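Local coordinates for protein Beta2-bungarotoxin (PDB 1BUN) that acts as a presynaptic neurotoxin, its Kunitz module probably binding potassium channels and so targeting the phospholipase A2 chain to which it is disulfide-linked, at residues B[5-9]-B[24-28]; B[29-33]-B[53-59]. The contacts are given in a common frame with arbitrary orientation. Residue numbers count along the deposited sequence, not the author numbering.

Interaction 1: residues B[5-9]-B[24-28]; sequences PDCDK and YYKPS
Tyr25 lays one edge of its ring against the turn at residues 6-9, with CD2 3.0 Å from Cys7 O and CE2 3.7 Å from Asp8 OD1; both oxygens lie near the ring plane, where the weakly positive ring hydrogens face them. Its chi1 is t, and its CA-to-CB bond points toward the turn. Residues 5-9 form no helix or strand: Asp6 to Lys9 is a type I beta turn, closed by the hydrogen bond from Lys9 N to Asp6 O (2.9 Å) and reinforced by the salt bridge of Lys9 NZ with Asp6 OD1 (2.7 Å). In this Kunitz (BPTI-like) fold the turn brings Cys7 to its disulfide partner Cys57, while residues 24-26 end the first strand of the hairpin. The CA atoms of Cys7 and Tyr25 are 5.5 Å apart, those of Asp8 and Pro27 5.7 Å. Cys7 CB meets Tyr25 CD2 at 4.1 Å, a small apolar group suited to a buried ring. Pro27, leaving the strand at phi/psi -57/-41, sets CB 3.0 Å from Asp8 OD1, while Asp8 OD2 pairs with Arg3. No direct hydrogen bond joins the segments; instead one water donates to Lys9 O (2.8 Å) and Tyr25 O (2.9 Å).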
loop_
_atom_site.group_PDB
_atom_site.type_symbol
_atom_site.label_atom_id
_atom_site.label_comp_id
_atom_site.label_asym_id
_atom_site.label_seq_id
_atom_site.Cartn_x
_atom_site.Cartn_y
_atom_site.Cartn_z
ATOM N N PRO B 5 6.600 -10.797 9.904
ATOM C CA PRO B 5 6.877 -11.408 11.199
ATOM C C PRO B 5 8.059 -12.373 11.278
ATOM O O PRO B 5 8.511 -12.688 12.379
ATOM C CB PRO B 5 5.559 -12.110 11.526
ATOM C CG PRO B 5 4.963 -12.378 10.178
ATOM C CD PRO B 5 5.223 -11.079 9.485
ATOM N N ASP B 6 8.599 -12.816 10.149
ATOM C CA ASP B 6 9.708 -13.773 10.209
ATOM C C ASP B 6 11.085 -13.218 9.874
ATOM O O ASP B 6 12.086 -13.927 9.939
ATOM C CB ASP B 6 9.385 -14.985 9.334
ATOM C CG ASP B 6 8.125 -15.717 9.799
ATOM O OD1 ASP B 6 7.981 -15.910 11.033
ATOM O OD2 ASP B 6 7.279 -16.103 8.953
ATOM N N CYS B 7 11.148 -11.923 9.615
ATOM C CA CYS B 7 12.385 -11.252 9.234
ATOM C C CYS B 7 13.639 -11.488 10.073
ATOM O O CYS B 7 14.753 -11.215 9.615
ATOM C CB CYS B 7 12.128 -9.747 9.093
ATOM S SG CYS B 7 11.007 -9.370 7.719
ATOM N N ASP B 8 13.474 -11.974 11.295
ATOM C CA ASP B 8 14.633 -12.201 12.141
ATOM C C ASP B 8 14.863 -13.666 12.511
ATOM O O ASP B 8 15.615 -13.973 13.436
ATOM C CB ASP B 8 14.532 -11.333 13.400
ATOM C CG ASP B 8 14.564 -9.853 13.087
ATOM O OD1 ASP B 8 15.576 -9.387 12.524
ATOM O OD2 ASP B 8 13.567 -9.161 13.379
ATOM N N LYS B 9 14.207 -14.578 11.812
ATOM C CA LYS B 9 14.375 -15.997 12.088
ATOM C C LYS B 9 15.467 -16.486 11.150
ATOM O O LYS B 9 15.775 -15.814 10.155
ATOM C CB LYS B 9 13.071 -16.726 11.817
ATOM C CG LYS B 9 11.997 -16.338 12.796
ATOM C CD LYS B 9 10.696 -16.966 12.455
ATOM C CE LYS B 9 9.733 -16.831 13.609
ATOM N NZ LYS B 9 8.390 -17.381 13.242
ATOM N N TYR B 24 17.193 -13.414 2.258
ATOM C CA TYR B 24 16.595 -13.485 3.556
ATOM C C TYR B 24 17.137 -12.299 4.309
ATOM O O TYR B 24 18.164 -11.737 3.916
ATOM C CB TYR B 24 17.039 -14.760 4.229
ATOM C CG TYR B 24 18.483 -14.793 4.635
ATOM C CD1 TYR B 24 19.488 -15.116 3.732
ATOM C CD2 TYR B 24 18.829 -14.632 5.956
ATOM C CE1 TYR B 24 20.792 -15.296 4.169
ATOM C CE2 TYR B 24 20.102 -14.801 6.393
ATOM C CZ TYR B 24 21.080 -15.140 5.513
ATOM O OH TYR B 24 22.324 -15.402 6.046
ATOM N N TYR B 25 16.484 -11.918 5.394
ATOM C CA TYR B 25 16.964 -10.780 6.149
ATOM C C TYR B 25 17.895 -11.215 7.264
ATOM O O TYR B 25 17.614 -12.180 7.980
ATOM C CB TYR B 25 15.788 -9.968 6.719
ATOM C CG TYR B 25 16.216 -8.721 7.455
ATOM C CD1 TYR B 25 16.789 -7.649 6.778
ATOM C CD2 TYR B 25 16.084 -8.634 8.834
ATOM C CE1 TYR B 25 17.225 -6.516 7.461
ATOM C CE2 TYR B 25 16.514 -7.518 9.514
ATOM C CZ TYR B 25 17.079 -6.468 8.826
ATOM O OH TYR B 25 17.468 -5.355 9.528
ATOM N N LYS B 26 19.032 -10.539 7.371
ATOM C CA LYS B 26 19.960 -10.840 8.432
ATOM C C LYS B 26 19.912 -9.688 9.456
ATOM O O LYS B 26 20.340 -8.561 9.167
ATOM C CB LYS B 26 21.379 -11.026 7.900
ATOM C CG LYS B 26 22.198 -11.867 8.847
ATOM C CD LYS B 26 23.693 -11.884 8.582
ATOM C CE LYS B 26 24.338 -13.114 9.262
ATOM N NZ LYS B 26 23.888 -14.427 8.633
ATOM N N PRO B 27 19.325 -9.935 10.638
ATOM C CA PRO B 27 19.246 -8.889 11.663
ATOM C C PRO B 27 20.596 -8.310 12.071
ATOM O O PRO B 27 20.742 -7.103 12.162
ATOM C CB PRO B 27 18.536 -9.584 12.823
ATOM C CG PRO B 27 18.671 -11.049 12.540
ATOM C CD PRO B 27 18.570 -11.129 11.054
ATOM N N SER B 28 21.609 -9.152 12.211
ATOM C CA SER B 28 22.944 -8.704 12.600
ATOM C C SER B 28 23.717 -8.031 11.469
ATOM O O SER B 28 24.952 -8.050 11.459
ATOM C CB SER B 28 23.750 -9.900 13.077
ATOM O OG SER B 28 22.877 -10.965 13.415
HETATM O O HOH W 1 18.128 -14.335 9.901
#

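Interaction 2: residues B[29-33]-B[53-59]; sequences AKRCV and CRCECLE
Cys32 and Cys53 tie the second strand of the hairpin to the C-terminal helix, one of the three disulfides that define the Kunitz fold. Strand 31-33 and helix 53-57 run at 136° between their N-to-C directions, with axes approaching to 8.4 Å. The CA atoms of Cys32 and Cys53 lie 6.2 Å apart, those of Lys30 and Leu58 7.0 Å. Cys32, the residue most covered by the contact, has extended phi/psi (-101/139) and chi1 m, and points toward the helix; Cys53, with helical backbone and chi1 t, points back. Their SG atoms bond at 2.0 Å with chi3 -87°, close to the unstrained value, and Cys32 SG also packs 3.5 Å from Arg54 N. Such a covalent bond suits a chain with so little apolar core.

Lys30, the other heavily covered residue, precedes the strand with positive phi (42/41). Its long aliphatic chain, m at chi1 and chi2, reaches Glu59, CD standing 3.4 Å from OE2, and ends in a long salt bridge, NZ to Glu59 OE2 at 4.0 Å; that carboxylate is also hydrogen-bonded to Tyr25. Lys30 O has Leu58 CD1 at 3.8 Å, Leu58 being the first residue to leave helical geometry, its N still hydrogen-bonded to Arg54 O (2.7 Å). Arg54 extends its NH2 to 4.4 Å from Arg31 CG while NH1 pairs with Asp50. A water accepts from both Lys30 NZ (2.6 Å) and Glu59 N (2.9 Å).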
loop_
_atom_site.group_PDB
_atom_site.type_symbol
_atom_site.label_atom_id
_atom_site.label_comp_id
_atom_site.label_asym_id
_atom_site.label_seq_id
_atom_site.Cartn_x
_atom_site.Cartn_y
_atom_site.Cartn_z
ATOM N N ALA B 29 23.008 -7.458 10.502
ATOM C CA ALA B 29 23.662 -6.806 9.371
ATOM C C ALA B 29 22.745 -5.810 8.699
ATOM O O ALA B 29 23.127 -5.179 7.716
ATOM C CB ALA B 29 24.133 -7.851 8.353
ATOM N N LYS B 30 21.529 -5.700 9.230
ATOM C CA LYS B 30 20.508 -4.794 8.716
ATOM C C LYS B 30 20.482 -4.811 7.188
ATOM O O LYS B 30 20.309 -3.774 6.537
ATOM C CB LYS B 30 20.734 -3.364 9.250
ATOM C CG LYS B 30 20.898 -3.274 10.775
ATOM C CD LYS B 30 19.629 -3.641 11.553
ATOM C CE LYS B 30 18.732 -2.427 11.837
ATOM N NZ LYS B 30 18.148 -1.783 10.614
ATOM N N ARG B 31 20.626 -6.001 6.624
ATOM C CA ARG B 31 20.636 -6.178 5.182
ATOM C C ARG B 31 19.948 -7.489 4.818
ATOM O O ARG B 31 19.745 -8.378 5.667
ATOM C CB ARG B 31 22.072 -6.323 4.684
ATOM C CG ARG B 31 22.816 -5.080 4.348
ATOM C CD ARG B 31 24.205 -5.457 3.827
ATOM N NE ARG B 31 25.035 -6.073 4.864
ATOM C CZ ARG B 31 25.530 -5.426 5.924
ATOM N NH1 ARG B 31 25.295 -4.131 6.098
ATOM N NH2 ARG B 31 26.225 -6.086 6.839
ATOM N N CYS B 32 19.610 -7.613 3.545
ATOM C CA CYS B 32 19.050 -8.840 3.027
ATOM C C CYS B 32 20.257 -9.455 2.348
ATOM O O CYS B 32 21.068 -8.737 1.772
ATOM C CB CYS B 32 18.012 -8.522 1.984
ATOM S SG CYS B 32 16.538 -7.871 2.766
ATOM N N VAL B 33 20.459 -10.751 2.477
ATOM C CA VAL B 33 21.604 -11.330 1.788
ATOM C C VAL B 33 21.143 -12.533 0.999
ATOM O O VAL B 33 20.071 -13.076 1.294
ATOM C CB VAL B 33 22.766 -11.672 2.755
ATOM C CG1 VAL B 33 23.391 -10.406 3.281
ATOM C CG2 VAL B 33 22.281 -12.488 3.908
ATOM N N CYS B 53 12.698 -8.115 -0.299
ATOM C CA CYS B 53 13.182 -8.395 1.037
ATOM C C CYS B 53 13.358 -7.118 1.864
ATOM O O CYS B 53 12.944 -7.094 3.024
ATOM C CB CYS B 53 14.498 -9.169 0.976
ATOM S SG CYS B 53 15.243 -9.411 2.604
ATOM N N ARG B 54 13.939 -6.059 1.299
ATOM C CA ARG B 54 14.119 -4.832 2.076
ATOM C C ARG B 54 12.729 -4.362 2.432
ATOM O O ARG B 54 12.379 -4.186 3.599
ATOM C CB ARG B 54 14.797 -3.742 1.265
ATOM C CG ARG B 54 15.914 -4.207 0.390
ATOM C CD ARG B 54 16.801 -3.066 0.049
ATOM N NE ARG B 54 17.648 -2.715 1.182
ATOM C CZ ARG B 54 18.861 -3.236 1.388
ATOM N NH1 ARG B 54 19.361 -4.140 0.527
ATOM N NH2 ARG B 54 19.572 -2.855 2.457
ATOM N N CYS B 55 11.905 -4.287 1.396
ATOM C CA CYS B 55 10.520 -3.870 1.505
ATOM C C CYS B 55 9.811 -4.495 2.689
ATOM O O CYS B 55 9.124 -3.805 3.439
ATOM C CB CYS B 55 9.776 -4.273 0.244
ATOM S SG CYS B 55 8.140 -3.511 0.116
ATOM N N GLU B 56 9.995 -5.803 2.847
ATOM C CA GLU B 56 9.341 -6.565 3.896
ATOM C C GLU B 56 10.017 -6.551 5.249
ATOM O O GLU B 56 9.340 -6.724 6.269
ATOM C CB GLU B 56 9.201 -8.035 3.472
ATOM C CG GLU B 56 8.246 -8.326 2.357
ATOM C CD GLU B 56 6.862 -8.657 2.853
ATOM O OE1 GLU B 56 6.306 -7.887 3.661
ATOM O OE2 GLU B 56 6.308 -9.679 2.417
ATOM N N CYS B 57 11.330 -6.326 5.262
ATOM C CA CYS B 57 12.098 -6.405 6.500
ATOM C C CYS B 57 12.936 -5.254 6.983
ATOM O O CYS B 57 13.371 -5.271 8.140
ATOM C CB CYS B 57 13.035 -7.610 6.449
ATOM S SG CYS B 57 12.220 -9.178 6.127
ATOM N N LEU B 58 13.254 -4.311 6.116
ATOM C CA LEU B 58 14.091 -3.212 6.561
ATOM C C LEU B 58 13.476 -2.501 7.767
ATOM O O LEU B 58 12.282 -2.214 7.799
ATOM C CB LEU B 58 14.423 -2.259 5.408
ATOM C CG LEU B 58 15.924 -2.021 5.160
ATOM C CD1 LEU B 58 16.725 -3.280 5.338
ATOM C CD2 LEU B 58 16.134 -1.478 3.767
ATOM N N GLU B 59 14.282 -2.382 8.818
ATOM C CA GLU B 59 13.877 -1.745 10.068
ATOM C C GLU B 59 13.985 -0.228 9.975
ATOM O O GLU B 59 15.066 0.309 9.741
ATOM C CB GLU B 59 14.761 -2.244 11.207
ATOM C CG GLU B 59 14.791 -3.757 11.349
ATOM C CD GLU B 59 15.777 -4.217 12.405
ATOM O OE1 GLU B 59 15.735 -3.659 13.524
ATOM O OE2 GLU B 59 16.612 -5.110 12.111
HETATM O O HOH W 2 17.178 -2.584 8.357
#

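Both interactions are partly buried, their centres about 7 Å apart, and they hold the two strands where the hairpin turns, interaction 1 the end of strand 20-26 and interaction 2 the start of strand 31-37. They meet directly, since Cys7 SG is bonded to Cys57 SG at 2.0 Å and Tyr25 OH probably hydrogen-bonds Glu59 OE2 at 2.7 Å, so Tyr25 spans from the N-terminal turn to the C-terminal tail. A water bridges each, but interaction 1 (201 Å² buried) relies on ring-edge contacts, interaction 2 (357 Å²) on an internal disulfide and a long salt bridge. Cys7 and Tyr25 are the buried part of interaction 1 and Cys32 and Cys53 that of interaction 2, while Asp8 and Lys30 lie exposed.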